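Putative trimethylamine methyltransferase (Rhizobium meliloti, PDB 4YYC) probably acts as a methyltransferase of the trimethylamine methyltransferase (MttB) family. Local coordinates at residues A[208-212]-A[239-244]; A[264-268]-A[307-312]; A[120-126]-A[201-207]. One frame throughout, in Å; residues are numbered along the deposited sequence.

Contact 1 (A[208-212]-A[239-244])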
ATOM      1  N   PHE A 208     -10.722 -23.046 -11.192  1.00 15.88           N
ATOM      2  CA  PHE A 208     -11.717 -22.117 -11.716  1.00 15.75           C
ATOM      3  C   PHE A 208     -12.963 -22.084 -10.850  1.00 15.66           C
ATOM      4  O   PHE A 208     -13.148 -22.934  -9.954  1.00 16.22           O
ATOM      5  CB  PHE A 208     -12.005 -22.437 -13.184  1.00 16.25           C
ATOM      6  CG  PHE A 208     -12.671 -23.773 -13.405  1.00 16.92           C
ATOM      7  CD1 PHE A 208     -14.039 -23.901 -13.276  1.00 17.39           C
ATOM      8  CD2 PHE A 208     -11.927 -24.917 -13.719  1.00 17.61           C
ATOM      9  CE1 PHE A 208     -14.672 -25.120 -13.503  1.00 18.27           C
ATOM     10  CE2 PHE A 208     -12.547 -26.135 -13.912  1.00 18.31           C
ATOM     11  CZ  PHE A 208     -13.931 -26.243 -13.801  1.00 18.32           C
HETATM   12  N   MSE A 209     -13.823 -21.132 -11.153  1.00 15.32           N
HETATM   13  CA  MSE A 209     -15.047 -20.868 -10.398  1.00 15.51           C
HETATM   14  C   MSE A 209     -16.245 -21.249 -11.219  1.00 15.74           C
HETATM   15  O   MSE A 209     -16.211 -21.267 -12.453  1.00 16.58           O
HETATM   16  CB  MSE A 209     -15.130 -19.368 -10.054  1.00 15.34           C
HETATM   17  CG  MSE A 209     -13.989 -18.900  -9.166  1.00 15.47           C
HETATM   18 SE   MSE A 209     -14.073 -16.962  -8.904  1.00 16.19          SE
HETATM   19  CE  MSE A 209     -15.485 -16.941  -7.574  1.00 16.22           C
ATOM     20  N   GLY A 210     -17.350 -21.515 -10.542  1.00 15.73           N
ATOM     21  CA  GLY A 210     -18.559 -21.968 -11.186  1.00 15.85           C
ATOM     22  C   GLY A 210     -19.593 -20.917 -11.433  1.00 16.03           C
ATOM     23  O   GLY A 210     -19.473 -19.767 -11.019  1.00 15.66           O
ATOM     24  N   SER A 211     -20.641 -21.308 -12.168  1.00 16.05           N
ATOM     25  CA  SER A 211     -21.719 -20.366 -12.484  1.00 16.40           C
ATOM     26  C   SER A 211     -22.674 -20.301 -11.296  1.00 16.41           C
ATOM     27  O   SER A 211     -22.980 -21.352 -10.683  1.00 16.53           O
ATOM     28  CB  SER A 211     -22.496 -20.818 -13.709  1.00 17.31           C
ATOM     29  OG  SER A 211     -23.596 -19.941 -13.966  1.00 18.18           O
ATOM     30  N   VAL A 212     -23.165 -19.096 -11.010  1.00 16.20           N
ATOM     31  CA  VAL A 212     -24.099 -18.875  -9.905  1.00 16.59           C
ATOM     32  C   VAL A 212     -25.344 -18.145 -10.313  1.00 17.36           C
ATOM     33  O   VAL A 212     -26.164 -17.805  -9.479  1.00 18.25           O
ATOM     34  CB  VAL A 212     -23.422 -18.208  -8.684  1.00 16.16           C
ATOM     35  CG1 VAL A 212     -22.373 -19.128  -8.094  1.00 16.15           C
ATOM     36  CG2 VAL A 212     -22.845 -16.877  -9.051  1.00 16.18           C
ATOM     37  N   VAL A 239     -13.503 -28.501  -6.462  1.00 18.21           N
ATOM     38  CA  VAL A 239     -12.864 -28.105  -7.721  1.00 18.05           C
ATOM     39  C   VAL A 239     -13.336 -26.738  -8.185  1.00 17.27           C
ATOM     40  O   VAL A 239     -12.821 -26.218  -9.166  1.00 16.92           O
ATOM     41  CB  VAL A 239     -13.059 -29.131  -8.855  1.00 18.60           C
ATOM     42  CG1 VAL A 239     -12.458 -30.488  -8.480  1.00 19.45           C
ATOM     43  CG2 VAL A 239     -14.513 -29.296  -9.237  1.00 18.75           C
ATOM     44  N   THR A 240     -14.298 -26.158  -7.475  1.00 16.78           N
ATOM     45  CA  THR A 240     -14.802 -24.810  -7.749  1.00 16.40           C
ATOM     46  C   THR A 240     -14.958 -24.041  -6.437  1.00 16.31           C
ATOM     47  O   THR A 240     -15.300 -24.624  -5.383  1.00 16.39           O
ATOM     48  CB  THR A 240     -16.162 -24.820  -8.475  1.00 16.49           C
ATOM     49  OG1 THR A 240     -17.066 -25.650  -7.741  1.00 17.14           O
ATOM     50  CG2 THR A 240     -16.021 -25.342  -9.845  1.00 16.62           C
ATOM     51  N   LEU A 241     -14.678 -22.741  -6.517  1.00 15.47           N
ATOM     52  CA  LEU A 241     -15.192 -21.748  -5.568  1.00 14.99           C
ATOM     53  C   LEU A 241     -16.277 -20.970  -6.278  1.00 15.07           C
ATOM     54  O   LEU A 241     -16.152 -20.671  -7.469  1.00 15.53           O
ATOM     55  CB  LEU A 241     -14.090 -20.766  -5.098  1.00 14.81           C
ATOM     56  CG  LEU A 241     -13.442 -21.181  -3.782  1.00 14.93           C
ATOM     57  CD1 LEU A 241     -12.749 -22.535  -3.871  1.00 15.46           C
ATOM     58  CD2 LEU A 241     -12.412 -20.149  -3.333  1.00 14.95           C
ATOM     59  N   ASN A 242     -17.332 -20.610  -5.548  1.00 14.93           N
ATOM     60  CA  ASN A 242     -18.549 -20.086  -6.146  1.00 14.70           C
ATOM     61  C   ASN A 242     -19.034 -18.904  -5.376  1.00 14.77           C
ATOM     62  O   ASN A 242     -19.154 -18.982  -4.163  1.00 14.63           O
ATOM     63  CB  ASN A 242     -19.575 -21.206  -6.242  1.00 15.43           C
ATOM     64  CG  ASN A 242     -19.030 -22.380  -7.006  1.00 15.64           C
ATOM     65  OD1 ASN A 242     -18.866 -22.263  -8.213  1.00 16.08           O
ATOM     66  ND2 ASN A 242     -18.629 -23.444  -6.319  1.00 16.05           N
ATOM     67  N   LEU A 243     -19.250 -17.779  -6.038  1.00 14.85           N
ATOM     68  CA  LEU A 243     -19.563 -16.543  -5.349  1.00 15.46           C
ATOM     69  C   LEU A 243     -21.018 -16.485  -4.933  1.00 15.78           C
ATOM     70  O   LEU A 243     -21.895 -16.438  -5.777  1.00 16.21           O
ATOM     71  CB  LEU A 243     -19.200 -15.355  -6.230  1.00 16.20           C
ATOM     72  CG  LEU A 243     -19.368 -13.979  -5.616  1.00 17.33           C
ATOM     73  CD1 LEU A 243     -18.510 -13.785  -4.403  1.00 17.98           C
ATOM     74  CD2 LEU A 243     -18.949 -12.969  -6.693  1.00 17.83           C
ATOM     75  N   ILE A 244     -21.260 -16.451  -3.627  1.00 15.59           N
ATOM     76  CA  ILE A 244     -22.611 -16.426  -3.052  1.00 16.26           C
ATOM     77  C   ILE A 244     -22.768 -15.079  -2.333  1.00 16.53           C
ATOM     78  O   ILE A 244     -22.367 -14.934  -1.160  1.00 16.46           O
ATOM     79  CB  ILE A 244     -22.860 -17.623  -2.093  1.00 17.04           C
ATOM     80  CG1 ILE A 244     -22.560 -18.965  -2.801  1.00 17.65           C
ATOM     81  CG2 ILE A 244     -24.285 -17.533  -1.516  1.00 17.49           C
ATOM     82  CD1 ILE A 244     -23.446 -19.270  -4.000  1.00 18.22           C
TER
HETATM   83  O   HOH W   1     -10.634 -26.302 -10.893  1.00 17.50           O
HETATM   84  O   HOH W   2     -18.925 -17.854  -8.921  1.00 14.48           O
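Met209 and Thr240 bring their CA atoms within 4.8 Å of each other as segments 208-212 and 239-244 run roughly side by side, their end-to-end directions 36° apart. The pairing is loose, and water completes it: one molecule links Phe208 N to Val239 O, another Gly210 O to Leu243 N. Gly210 N makes two weak bonds, to Leu241 O (3.4 Å) and to the side-chain oxygen Asn242 OD1 (2.9 Å, strongly bent at 124°). Lacking a side chain, Gly210 lets OD1 come within 3.0 Å of its CA. The other end of the amide is held flat, ND2 donating almost straight (175°) to Thr240 OG1 and also to Ala269 O, while Gln268 OE1 bonds to the same threonine hydroxyl. With an alanine at Asn242, Thr240 OG1 and Ala269 O would be likely to lose this donor, leaving Gly210 N the long bond to Leu241 O. Met209, a selenomethionine bent at chi3, turns CE back to Leu243 CB (4.3 Å). Val212 CG2 lies against Leu243 O (3.4 Å). Two neighbouring parallel strands of this kind are consistent with the TIM-barrel fold of the family; the Leu243 side chain comes within about 4 Å of a bound unidentified ligand.

Contact 2 (A[264-268]-A[307-312])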
ATOM      1  N   ALA A 264     -23.091 -26.713  -2.196  1.00 18.16           N
ATOM      2  CA  ALA A 264     -22.893 -27.377  -0.904  1.00 19.07           C
ATOM      3  C   ALA A 264     -23.265 -28.856  -0.951  1.00 20.29           C
ATOM      4  O   ALA A 264     -22.627 -29.645  -0.285  1.00 22.15           O
ATOM      5  CB  ALA A 264     -23.626 -26.644   0.204  1.00 18.83           C
ATOM      6  N   ARG A 265     -24.247 -29.262  -1.748  1.00 20.29           N
ATOM      7  CA  ARG A 265     -24.552 -30.675  -1.852  1.00 21.38           C
ATOM      8  C   ARG A 265     -23.517 -31.490  -2.590  1.00 21.69           C
ATOM      9  O   ARG A 265     -23.468 -32.710  -2.411  1.00 22.59           O
ATOM     10  CB  ARG A 265     -25.901 -30.864  -2.520  1.00 22.61           C
ATOM     11  CG  ARG A 265     -27.065 -30.575  -1.606  1.00 24.02           C
ATOM     12  CD  ARG A 265     -28.317 -31.251  -2.124  1.00 25.55           C
ATOM     13  NE  ARG A 265     -29.420 -31.059  -1.197  1.00 26.62           N
ATOM     14  CZ  ARG A 265     -30.345 -30.101  -1.282  1.00 26.22           C
ATOM     15  NH1 ARG A 265     -30.340 -29.201  -2.249  1.00 26.29           N
ATOM     16  NH2 ARG A 265     -31.311 -30.070  -0.356  1.00 27.21           N
ATOM     17  N   HIS A 266     -22.686 -30.833  -3.408  1.00 21.12           N
ATOM     18  CA  HIS A 266     -21.636 -31.508  -4.155  1.00 21.47           C
ATOM     19  C   HIS A 266     -20.209 -31.188  -3.681  1.00 20.77           C
ATOM     20  O   HIS A 266     -19.282 -31.387  -4.429  1.00 20.70           O
ATOM     21  CB  HIS A 266     -21.805 -31.141  -5.632  1.00 21.87           C
ATOM     22  CG  HIS A 266     -23.090 -31.632  -6.200  1.00 23.15           C
ATOM     23  ND1 HIS A 266     -23.317 -32.957  -6.452  1.00 24.49           N
ATOM     24  CD2 HIS A 266     -24.229 -30.976  -6.513  1.00 24.11           C
ATOM     25  CE1 HIS A 266     -24.558 -33.115  -6.886  1.00 25.37           C
ATOM     26  NE2 HIS A 266     -25.123 -31.922  -6.974  1.00 25.58           N
ATOM     27  N   ASN A 267     -20.065 -30.757  -2.420  1.00 20.77           N
ATOM     28  CA  ASN A 267     -18.727 -30.605  -1.814  0.50 20.95           C
ATOM     29  C   ASN A 267     -17.957 -29.478  -2.473  1.00 20.00           C
ATOM     30  O   ASN A 267     -16.716 -29.501  -2.441  1.00 19.82           O
ATOM     31  CB  ASN A 267     -17.894 -31.918  -1.935  0.50 22.07           C
ATOM     32  CG  ASN A 267     -16.832 -32.094  -0.848  0.50 23.11           C
ATOM     33  OD1 ASN A 267     -15.861 -31.317  -0.719  0.50 24.03           O
ATOM     34  ND2 ASN A 267     -16.986 -33.145  -0.107  0.50 24.08           N
ATOM     35  N   GLN A 268     -18.664 -28.523  -3.108  1.00 18.94           N
ATOM     36  CA  GLN A 268     -17.998 -27.399  -3.744  1.00 18.50           C
ATOM     37  C   GLN A 268     -18.108 -26.169  -2.843  1.00 18.57           C
ATOM     38  O   GLN A 268     -18.966 -26.115  -1.967  1.00 19.90           O
ATOM     39  CB  GLN A 268     -18.582 -27.129  -5.107  1.00 18.13           C
ATOM     40  CG  GLN A 268     -18.559 -28.346  -6.007  1.00 18.25           C
ATOM     41  CD  GLN A 268     -17.184 -28.918  -6.124  1.00 18.35           C
ATOM     42  OE1 GLN A 268     -16.259 -28.212  -6.576  1.00 18.44           O
ATOM     43  NE2 GLN A 268     -16.996 -30.182  -5.692  1.00 18.58           N
ATOM     44  N   ILE A 307     -27.154 -27.669   4.674  1.00 21.26           N
ATOM     45  CA  ILE A 307     -27.257 -28.463   3.456  1.00 21.71           C
ATOM     46  C   ILE A 307     -26.338 -29.670   3.542  1.00 22.76           C
ATOM     47  O   ILE A 307     -26.825 -30.774   3.310  1.00 23.87           O
ATOM     48  CB  ILE A 307     -26.963 -27.623   2.210  1.00 21.17           C
ATOM     49  CG1 ILE A 307     -28.016 -26.503   2.068  1.00 21.29           C
ATOM     50  CG2 ILE A 307     -26.869 -28.495   0.953  1.00 20.78           C
ATOM     51  CD1 ILE A 307     -29.397 -26.966   1.637  1.00 22.16           C
ATOM     52  N   ARG A 308     -25.046 -29.489   3.847  1.00 22.00           N
ATOM     53  CA  ARG A 308     -24.117 -30.613   4.065  0.50 22.68           C
ATOM     54  C   ARG A 308     -23.057 -30.235   5.066  1.00 22.95           C
ATOM     55  O   ARG A 308     -22.282 -29.280   4.865  1.00 22.37           O
ATOM     56  CB  ARG A 308     -23.434 -31.029   2.779  0.50 22.48           C
ATOM     57  CG  ARG A 308     -24.289 -31.842   1.853  0.50 22.70           C
ATOM     58  CD  ARG A 308     -24.946 -33.045   2.500  0.50 23.40           C
ATOM     59  NE  ARG A 308     -25.718 -33.732   1.487  0.50 23.34           N
ATOM     60  CZ  ARG A 308     -27.002 -33.543   1.215  0.50 23.60           C
ATOM     61  NH1 ARG A 308     -27.731 -32.678   1.886  0.50 23.61           N
ATOM     62  NH2 ARG A 308     -27.565 -34.271   0.272  0.50 23.64           N
ATOM     63  N   LYS A 309     -23.010 -30.950   6.182  1.00 23.37           N
ATOM     64  CA  LYS A 309     -21.963 -30.756   7.159  1.00 23.97           C
ATOM     65  C   LYS A 309     -20.627 -30.983   6.477  1.00 23.39           C
ATOM     66  O   LYS A 309     -20.451 -31.964   5.746  1.00 24.50           O
ATOM     67  CB  LYS A 309     -22.134 -31.738   8.315  1.00 25.59           C
ATOM     68  CG  LYS A 309     -23.244 -31.356   9.268  1.00 27.29           C
ATOM     69  CD  LYS A 309     -23.472 -32.412  10.341  1.00 29.83           C
ATOM     70  CE  LYS A 309     -24.712 -32.046  11.149  1.00 31.45           C
ATOM     71  NZ  LYS A 309     -24.845 -32.913  12.338  1.00 34.71           N
ATOM     72  N   GLY A 310     -19.705 -30.039   6.676  1.00 22.15           N
ATOM     73  CA  GLY A 310     -18.415 -30.121   6.071  1.00 21.96           C
ATOM     74  C   GLY A 310     -18.303 -29.477   4.716  1.00 21.43           C
ATOM     75  O   GLY A 310     -17.196 -29.379   4.183  1.00 21.02           O
ATOM     76  N   ALA A 311     -19.395 -28.963   4.157  1.00 21.15           N
ATOM     77  CA  ALA A 311     -19.270 -28.281   2.868  1.00 20.33           C
ATOM     78  C   ALA A 311     -18.285 -27.112   3.005  1.00 19.71           C
ATOM     79  O   ALA A 311     -18.361 -26.392   3.988  1.00 19.33           O
ATOM     80  CB  ALA A 311     -20.600 -27.748   2.399  1.00 20.55           C
ATOM     81  N   PRO A 312     -17.378 -26.943   2.023  1.00 19.00           N
ATOM     82  CA  PRO A 312     -16.409 -25.857   2.203  1.00 18.24           C
ATOM     83  C   PRO A 312     -17.030 -24.468   2.011  1.00 17.21           C
ATOM     84  O   PRO A 312     -17.860 -24.225   1.108  1.00 17.21           O
ATOM     85  CB  PRO A 312     -15.312 -26.136   1.166  1.00 18.56           C
ATOM     86  CG  PRO A 312     -15.904 -27.082   0.223  1.00 19.50           C
ATOM     87  CD  PRO A 312     -17.051 -27.780   0.862  1.00 19.65           C
TER
HETATM   88  O   HOH W   3     -20.365 -25.089   0.159  1.00 17.60           O
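Ala264 CB fits between two apolar groups of segment 307-312, touching Ile307 CG2 at 3.8 Å and Ala311 CB at 3.9 Å. The same Ile307 methyl is pressed against Arg265 CG (3.3 Å), the two side chains crossing at about a right angle. CG2 stands anti to the backbone N of Ile307, which sends it to the arginine stem, while CG1 takes CD1 over one face of the Arg265 guanidinium, offset toward its rim. Arg308, in one of two conformers, crosses Arg265 obliquely, with Arg265 CG over one face of its guanidinium and the two guanidinium planes 80° apart. The ring of Pro312 rests on the backbone of segment 264-268, its CG 3.7 Å from Asn267 O. No direct hydrogen bond joins the segments. Water 3 donates to both Gln268 O (2.7 Å) and Pro312 O (2.8 Å), bridging the two carbonyls.

A second shell sets these groups in place. Arg265 NH2 forms a salt bridge with Glu82. Gln268 NE2 donates to His266 O (2.9 Å), nearly in its own amide plane, and also to Asn237 O, and its OE1 receives Val239 N. On the other side a type II turn from Arg308 to Ala311 is closed by Ala311 N to Arg308 O (3.0 Å); its Gly310 (phi 90°) has a backbone shape that calls for glycine. Gln305 bonds to Gly310 N and Ala311 O. Helices 254-265 and 286-307 thus end side by side, leading into adjacent parallel strands 269-277 and 313-322; Pro312 O, just ahead of strand 313-322, also accepts from Cys270 N of strand 269-277.

Contact 3 (A[120-126]-A[201-207])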
ATOM      1  N   HIS A 120      -8.877 -27.973  -6.036  1.00 17.93           N
ATOM      2  CA  HIS A 120      -8.183 -28.826  -6.977  1.00 18.79           C
ATOM      3  C   HIS A 120      -8.265 -28.254  -8.383  1.00 18.48           C
ATOM      4  O   HIS A 120      -9.316 -27.747  -8.794  1.00 18.39           O
ATOM      5  CB  HIS A 120      -8.753 -30.233  -6.956  1.00 19.70           C
ATOM      6  CG  HIS A 120      -8.490 -30.938  -5.654  1.00 20.40           C
ATOM      7  ND1 HIS A 120      -7.460 -31.837  -5.489  1.00 21.71           N
ATOM      8  CD2 HIS A 120      -9.076 -30.814  -4.441  1.00 20.53           C
ATOM      9  CE1 HIS A 120      -7.437 -32.249  -4.234  1.00 21.87           C
ATOM     10  NE2 HIS A 120      -8.400 -31.637  -3.573  1.00 21.43           N
ATOM     11  N   ALA A 121      -7.181 -28.384  -9.110  1.00 18.74           N
ATOM     12  CA  ALA A 121      -7.095 -27.954 -10.514  1.00 19.00           C
ATOM     13  C   ALA A 121      -6.972 -29.177 -11.381  1.00 19.68           C
ATOM     14  O   ALA A 121      -6.467 -30.219 -10.958  1.00 20.48           O
ATOM     15  CB  ALA A 121      -5.871 -27.062 -10.700  1.00 18.65           C
ATOM     16  N   ARG A 122      -7.351 -29.053 -12.639  1.00 20.08           N
ATOM     17  CA  ARG A 122      -7.287 -30.203 -13.525  1.00 21.29           C
ATOM     18  C   ARG A 122      -5.840 -30.634 -13.779  1.00 22.67           C
ATOM     19  O   ARG A 122      -5.600 -31.790 -14.031  1.00 24.13           O
ATOM     20  CB  ARG A 122      -8.036 -29.937 -14.819  1.00 21.12           C
ATOM     21  CG  ARG A 122      -7.376 -28.925 -15.752  1.00 20.73           C
ATOM     22  CD  ARG A 122      -8.257 -28.713 -16.966  1.00 20.63           C
ATOM     23  NE  ARG A 122      -7.680 -27.961 -18.075  1.00 20.54           N
ATOM     24  CZ  ARG A 122      -6.859 -28.451 -18.988  1.00 21.15           C
ATOM     25  NH1 ARG A 122      -6.450 -29.714 -18.939  1.00 22.05           N
ATOM     26  NH2 ARG A 122      -6.446 -27.689 -20.001  1.00 21.25           N
ATOM     27  N   ASN A 123      -4.897 -29.691 -13.697  1.00 22.82           N
ATOM     28  CA  ASN A 123      -3.487 -30.001 -13.566  1.00 24.15           C
ATOM     29  C   ASN A 123      -3.169 -29.922 -12.071  1.00 23.96           C
ATOM     30  O   ASN A 123      -3.142 -28.837 -11.527  1.00 22.64           O
ATOM     31  CB  ASN A 123      -2.628 -29.006 -14.346  1.00 24.47           C
ATOM     32  CG  ASN A 123      -1.143 -29.146 -14.080  1.00 25.85           C
ATOM     33  OD1 ASN A 123      -0.690 -30.005 -13.319  1.00 25.98           O
ATOM     34  ND2 ASN A 123      -0.353 -28.317 -14.769  1.00 26.35           N
ATOM     35  N   PRO A 124      -2.909 -31.072 -11.408  1.00 25.11           N
ATOM     36  CA  PRO A 124      -2.748 -31.083  -9.950  1.00 25.41           C
ATOM     37  C   PRO A 124      -1.611 -30.234  -9.422  1.00 25.77           C
ATOM     38  O   PRO A 124      -1.658 -29.778  -8.280  1.00 24.84           O
ATOM     39  CB  PRO A 124      -2.495 -32.560  -9.636  1.00 26.52           C
ATOM     40  CG  PRO A 124      -3.084 -33.285 -10.786  1.00 27.27           C
ATOM     41  CD  PRO A 124      -2.802 -32.423 -11.969  1.00 26.71           C
ATOM     42  N   GLU A 125      -0.634 -29.948 -10.258  1.00 27.30           N
ATOM     43  CA  GLU A 125       0.421 -29.003  -9.872  1.00 28.29           C
ATOM     44  C   GLU A 125      -0.087 -27.592  -9.591  1.00 26.40           C
ATOM     45  O   GLU A 125       0.602 -26.798  -8.938  1.00 25.83           O
ATOM     46  CB  GLU A 125       1.487 -28.924 -10.938  1.00 31.39           C
ATOM     47  CG  GLU A 125       2.282 -30.206 -11.061  1.00 35.67           C
ATOM     48  CD  GLU A 125       2.860 -30.672  -9.718  1.00 38.07           C
ATOM     49  OE1 GLU A 125       3.712 -29.936  -9.173  1.00 40.44           O
ATOM     50  OE2 GLU A 125       2.432 -31.746  -9.196  1.00 43.03           O
ATOM     51  N   ARG A 126      -1.269 -27.276 -10.099  1.00 24.72           N
ATOM     52  CA  ARG A 126      -1.883 -25.972  -9.915  1.00 23.73           C
ATOM     53  C   ARG A 126      -2.904 -25.961  -8.794  1.00 21.56           C
ATOM     54  O   ARG A 126      -3.605 -24.993  -8.609  1.00 20.03           O
ATOM     55  CB  ARG A 126      -2.479 -25.463 -11.209  1.00 25.39           C
ATOM     56  CG  ARG A 126      -1.461 -25.531 -12.337  1.00 29.12           C
ATOM     57  CD  ARG A 126      -1.419 -24.270 -13.109  1.00 32.14           C
ATOM     58  NE  ARG A 126      -0.541 -24.292 -14.282  1.00 35.77           N
ATOM     59  CZ  ARG A 126       0.782 -24.215 -14.265  1.00 37.72           C
ATOM     60  NH1 ARG A 126       1.469 -24.177 -13.121  1.00 39.72           N
ATOM     61  NH2 ARG A 126       1.430 -24.176 -15.424  1.00 40.10           N
ATOM     62  N   ILE A 201     -11.619 -24.429 -18.833  1.00 17.83           N
ATOM     63  CA  ILE A 201     -11.052 -25.771 -18.996  1.00 18.44           C
ATOM     64  C   ILE A 201     -10.156 -25.844 -20.206  1.00 19.11           C
ATOM     65  O   ILE A 201      -9.077 -26.454 -20.124  1.00 19.47           O
ATOM     66  CB  ILE A 201     -12.170 -26.839 -19.044  1.00 18.80           C
ATOM     67  CG1 ILE A 201     -13.007 -26.778 -17.777  1.00 18.55           C
ATOM     68  CG2 ILE A 201     -11.563 -28.217 -19.269  1.00 19.55           C
ATOM     69  CD1 ILE A 201     -14.327 -27.514 -17.824  1.00 19.05           C
ATOM     70  N   ARG A 202     -10.616 -25.259 -21.312  1.00 19.71           N
ATOM     71  CA  ARG A 202      -9.908 -25.366 -22.606  0.50 20.71           C
ATOM     72  C   ARG A 202      -8.648 -24.488 -22.628  1.00 20.72           C
ATOM     73  O   ARG A 202      -7.619 -24.896 -23.173  1.00 21.75           O
ATOM     74  CB  ARG A 202     -10.874 -24.995 -23.748  0.50 21.43           C
ATOM     75  CG  ARG A 202     -10.334 -25.036 -25.183  0.50 22.62           C
ATOM     76  CD  ARG A 202      -9.786 -26.398 -25.613  0.50 23.73           C
ATOM     77  NE  ARG A 202      -8.493 -26.565 -25.001  0.50 24.44           N
ATOM     78  CZ  ARG A 202      -7.575 -27.463 -25.286  0.50 25.37           C
ATOM     79  NH1 ARG A 202      -7.704 -28.323 -26.297  0.50 26.29           N
ATOM     80  NH2 ARG A 202      -6.476 -27.408 -24.533  0.50 25.22           N
ATOM     81  N   TYR A 203      -8.721 -23.291 -22.040  1.00 19.09           N
ATOM     82  CA  TYR A 203      -7.662 -22.300 -22.183  1.00 18.78           C
ATOM     83  C   TYR A 203      -6.808 -22.144 -20.951  1.00 17.92           C
ATOM     84  O   TYR A 203      -5.827 -21.379 -20.961  1.00 17.70           O
ATOM     85  CB  TYR A 203      -8.238 -20.967 -22.621  1.00 18.71           C
ATOM     86  CG  TYR A 203      -8.926 -21.060 -23.967  1.00 20.05           C
ATOM     87  CD1 TYR A 203      -8.185 -21.167 -25.128  1.00 20.97           C
ATOM     88  CD2 TYR A 203     -10.310 -21.097 -24.070  1.00 20.32           C
ATOM     89  CE1 TYR A 203      -8.817 -21.266 -26.363  1.00 22.49           C
ATOM     90  CE2 TYR A 203     -10.965 -21.213 -25.291  1.00 21.47           C
ATOM     91  CZ  TYR A 203     -10.213 -21.280 -26.435  1.00 22.70           C
ATOM     92  OH  TYR A 203     -10.858 -21.410 -27.652  1.00 24.40           O
ATOM     93  N   SER A 204      -7.119 -22.900 -19.899  1.00 17.52           N
ATOM     94  CA  SER A 204      -6.313 -22.833 -18.668  1.00 17.39           C
ATOM     95  C   SER A 204      -6.312 -24.208 -18.017  1.00 17.96           C
ATOM     96  O   SER A 204      -7.172 -25.050 -18.349  1.00 18.12           O
ATOM     97  CB  SER A 204      -6.937 -21.849 -17.702  1.00 16.93           C
ATOM     98  OG  SER A 204      -6.048 -21.608 -16.620  1.00 16.42           O
ATOM     99  N   ASP A 205      -5.388 -24.416 -17.098  1.00 17.99           N
ATOM    100  CA  ASP A 205      -5.417 -25.583 -16.219  1.00 18.76           C
ATOM    101  C   ASP A 205      -5.335 -25.189 -14.746  1.00 17.96           C
ATOM    102  O   ASP A 205      -5.048 -26.030 -13.907  1.00 18.01           O
ATOM    103  CB  ASP A 205      -4.323 -26.588 -16.597  1.00 20.42           C
ATOM    104  CG  ASP A 205      -2.923 -26.029 -16.464  1.00 21.32           C
ATOM    105  OD1 ASP A 205      -2.762 -24.875 -16.071  1.00 21.01           O
ATOM    106  OD2 ASP A 205      -1.965 -26.815 -16.737  1.00 24.14           O
ATOM    107  N   LYS A 206      -5.608 -23.913 -14.468  1.00 16.99           N
ATOM    108  CA  LYS A 206      -5.640 -23.384 -13.114  1.00 16.99           C
ATOM    109  C   LYS A 206      -7.034 -23.563 -12.531  1.00 17.04           C
ATOM    110  O   LYS A 206      -7.997 -23.686 -13.252  1.00 17.36           O
ATOM    111  CB  LYS A 206      -5.204 -21.917 -13.094  1.00 16.61           C
ATOM    112  CG  LYS A 206      -3.740 -21.705 -13.423  1.00 17.11           C
ATOM    113  CD  LYS A 206      -3.283 -20.256 -13.507  1.00 16.86           C
ATOM    114  CE  LYS A 206      -1.813 -20.171 -13.883  1.00 17.39           C
ATOM    115  NZ  LYS A 206      -1.369 -18.752 -13.906  1.00 17.49           N
ATOM    116  N   PRO A 207      -7.163 -23.555 -11.199  1.00 16.69           N
ATOM    117  CA  PRO A 207      -8.486 -23.790 -10.606  1.00 16.59           C
ATOM    118  C   PRO A 207      -9.476 -22.674 -10.958  1.00 16.17           C
ATOM    119  O   PRO A 207      -9.098 -21.527 -11.024  1.00 15.96           O
ATOM    120  CB  PRO A 207      -8.238 -23.821  -9.122  1.00 16.89           C
ATOM    121  CG  PRO A 207      -6.833 -23.563  -8.921  1.00 17.30           C
ATOM    122  CD  PRO A 207      -6.094 -23.448 -10.201  1.00 16.98           C
TER
HETATM  123  O   HOH W   4       0.214 -25.667 -17.800  1.00 34.16           O
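Asp205 OD2 is approached in an uncommon way: Asn123 ND2 donates to it (3.0 Å) from above the carboxylate plane, 53° out of it, though the oxygen lies in the plane of the amide. Asn123 belongs to an Asx turn in the loop between strands 116-119 and 128-131, its OD1 accepting from Glu125 N, so one amide both shapes its own loop and grips the other segment. In that segment, which leads from the end of helix 192-202 toward strand 208-209, Ser204 OG accepts from Lys206 N in an ST turn. The other carboxylate oxygen, OD1, forms a salt bridge with Arg126 NE (2.9 Å), met on the syn side and at the edge of the guanidinium, whose plane is turned 72° from the carboxylate. Water 4 donates to Asp205 OD2 and accepts from Arg126 NH2.

Arg122 runs extended from CG to NE, crossing Asp205 at about a right angle, and lays one guanidinium face beneath Asp205 CB. Its NE bonds to Ser204 O (3.0 Å) on a lone pair, with a weaker bond from NH2 to the same oxygen, while NH1 is held by Tyr500 O. Lys206 packs CG on Arg126 CD (3.5 Å) and sends NZ to Met174 O. Pro207 CD touches both Arg126 O (3.3 Å) and Ala121 CB (3.7 Å). That alanine methyl also lies 3.5 Å from Asp205 O, a buried carbonyl oxygen with no polar partner.

Contact 1 lies nearest the middle, its centre about 10 Å from that of the chain, with contacts 3 and 2 farther out, at about 17 and 20 Å. Contact 2 is nonetheless buried, like contact 1, whereas contact 3 is only partly so. Charge does not simply follow depth: contact 1 has no charged side chain, contact 3 is built on arginines and an aspartate, and contact 2 is apolar with arginines at its border. Contacts 1 and 2 serve adjoining strands, 240-245 and 269-277, and meet at Gln268, whose side chain reaches the start of strand 240-245. Contact 3 precedes contact 1 along the chain, and Ile201 packs on the Phe208 ring. Contacts 2 and 3 do not touch.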